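Local structure of hypothetical protein AGR_L_1239 (Agrobacterium tumefaciens str. C58, 1VQS) at the interface of chains A and B. The protein is of unknown function but belongs to the NIPSNAP family and adopts a ferredoxin-like fold, and may pair with a second copy of itself. Sequence-based numbering; all coordinates share one arbitrary frame. Chains: chain A/B, hypothetical protein AGR_L_1239.

The interface of chains A and B. Residues chain A 112-115; chain B 49-51.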
ATOM      1  N   PHE A 112       9.242  19.887  21.972  1.00 20.18           N
ATOM      2  CA  PHE A 112       9.011  21.197  21.381  1.00 22.39           C
ATOM      3  C   PHE A 112       7.655  21.298  20.662  1.00 22.94           C
ATOM      4  O   PHE A 112       7.391  22.256  19.933  1.00 23.40           O
ATOM      5  CB  PHE A 112      10.182  21.547  20.441  1.00 23.08           C
ATOM      6  CG  PHE A 112      10.548  20.434  19.493  1.00 20.46           C
ATOM      7  CD1 PHE A 112       9.922  20.311  18.261  1.00 21.62           C
ATOM      8  CD2 PHE A 112      11.483  19.477  19.829  1.00 21.04           C
ATOM      9  CE1 PHE A 112      10.252  19.306  17.394  1.00 21.05           C
ATOM     10  CE2 PHE A 112      11.795  18.440  18.967  1.00 22.04           C
ATOM     11  CZ  PHE A 112      11.173  18.350  17.737  1.00 21.27           C
ATOM     12  N   SER A 113       6.776  20.315  20.865  1.00 19.65           N
ATOM     13  CA  SER A 113       5.438  20.429  20.323  1.00 20.98           C
ATOM     14  C   SER A 113       4.609  21.426  21.140  1.00 20.18           C
ATOM     15  O   SER A 113       4.602  21.364  22.380  1.00 20.45           O
ATOM     16  CB  SER A 113       4.748  19.069  20.384  1.00 21.35           C
ATOM     17  OG  SER A 113       3.426  19.162  19.857  1.00 20.71           O
ATOM     18  N   PRO A 114       3.924  22.372  20.463  1.00 21.09           N
ATOM     19  CA  PRO A 114       3.001  23.241  21.188  1.00 22.78           C
ATOM     20  C   PRO A 114       1.828  22.488  21.806  1.00 22.98           C
ATOM     21  O   PRO A 114       1.231  22.990  22.759  1.00 25.06           O
ATOM     22  CB  PRO A 114       2.514  24.212  20.119  1.00 24.57           C
ATOM     23  CG  PRO A 114       3.594  24.199  19.082  1.00 24.82           C
ATOM     24  CD  PRO A 114       4.052  22.782  19.056  1.00 21.63           C
ATOM     25  N   LEU A 115       1.477  21.330  21.246  1.00 21.94           N
ATOM     26  CA  LEU A 115       0.495  20.433  21.835  1.00 22.90           C
ATOM     27  C   LEU A 115       1.281  19.419  22.643  1.00 23.68           C
ATOM     28  O   LEU A 115       2.038  18.606  22.085  1.00 23.06           O
ATOM     29  CB  LEU A 115      -0.315  19.748  20.730  1.00 23.00           C
ATOM     30  CG  LEU A 115      -1.372  20.596  20.000  1.00 22.99           C
ATOM     31  CD1 LEU A 115      -1.849  19.902  18.777  1.00 24.77           C
ATOM     32  CD2 LEU A 115      -2.546  20.910  20.916  1.00 26.87           C
TER
ATOM     33  N   LEU B  49       3.565  26.495  14.029  1.00 19.47           N
ATOM     34  CA  LEU B  49       3.623  25.067  14.328  1.00 19.34           C
ATOM     35  C   LEU B  49       2.450  24.714  15.215  1.00 19.31           C
ATOM     36  O   LEU B  49       2.261  25.324  16.261  1.00 19.14           O
ATOM     37  CB  LEU B  49       4.915  24.743  15.057  1.00 19.67           C
ATOM     38  CG  LEU B  49       5.109  23.293  15.494  1.00 20.78           C
ATOM     39  CD1 LEU B  49       5.148  22.331  14.317  1.00 19.38           C
ATOM     40  CD2 LEU B  49       6.387  23.164  16.367  1.00 21.16           C
ATOM     41  N   VAL B  50       1.708  23.690  14.807  1.00 18.59           N
ATOM     42  CA  VAL B  50       0.513  23.232  15.520  1.00 19.66           C
ATOM     43  C   VAL B  50       0.844  22.082  16.469  1.00 19.70           C
ATOM     44  O   VAL B  50       0.460  22.088  17.640  1.00 21.94           O
ATOM     45  CB  VAL B  50      -0.562  22.811  14.506  1.00 21.87           C
ATOM     46  CG1 VAL B  50      -1.718  22.149  15.198  1.00 22.45           C
ATOM     47  CG2 VAL B  50      -1.063  24.025  13.723  1.00 21.77           C
ATOM     48  N   GLY B  51       1.570  21.108  15.961  1.00 19.54           N
ATOM     49  CA  GLY B  51       1.924  19.966  16.780  1.00 18.91           C
ATOM     50  C   GLY B  51       3.063  19.194  16.146  1.00 20.11           C
ATOM     51  O   GLY B  51       3.296  19.300  14.944  1.00 20.76           O
TER
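B:Leu49 holds CG anti to its backbone N (chi1 178°), and this turn carries its branched end towards the ring of A:Pro114, while A:Leu115, with CG anti to its own carbonyl carbon (chi1 -74°), presents CG and one methyl to the carbonyl of B:Val50. The patch is a worked example of a chain end docking on a partner's strand through shape rather than polar pairing: the C-terminal loop of chain A, which follows strand 99-109, lies against the start of strand 48-55 of chain B, and within this patch no polar pair across the chains is close enough to hydrogen-bond.

The A:Pro114 ring carries much of the contact. It meets the B:Leu49 side chain at about a right angle, and its CD carbon lies against the methyl CD2 of B:Leu49, 3.6 Å away. The neighbouring ring carbon CG of A:Pro114 mainly faces B:Leu49 O, at 3.3 Å, while staying near the branch point of that leucine, so one ring touches both the apolar branch and the carbonyl of the same residue. The CD2 methyl of B:Leu49 also lies 3.8 Å from A:Phe112 O.

One residue further on, the pattern recurs without a methyl partner. A:Leu115 brings CG and the CD1 methyl up to the outer end of the B:Val50 carbonyl, with A:Leu115 CG 3.3 Å from B:Val50 O; its CD2 branch points away.

A:Ser113 works from within its own chain. Its hydroxyl OG donates to A:Leu115 O at 2.7 Å, a short closure bracketing A:Pro114 that probably steadies the ring. The hydroxyl approaches at a C=O...donor angle of 124°, tilted out of the carbonyl plane; a weak bond from A:Leu115 N reaches the same hydroxyl oxygen. Because the interface is two-fold symmetric, the arrangement has a twin with the chains exchanged, which is compatible with a dimer, although the structure alone does not show that the pair forms in solution. The same A:Ser113 OG packs against the partner's backbone, 3.5 Å from B:Gly51 CA.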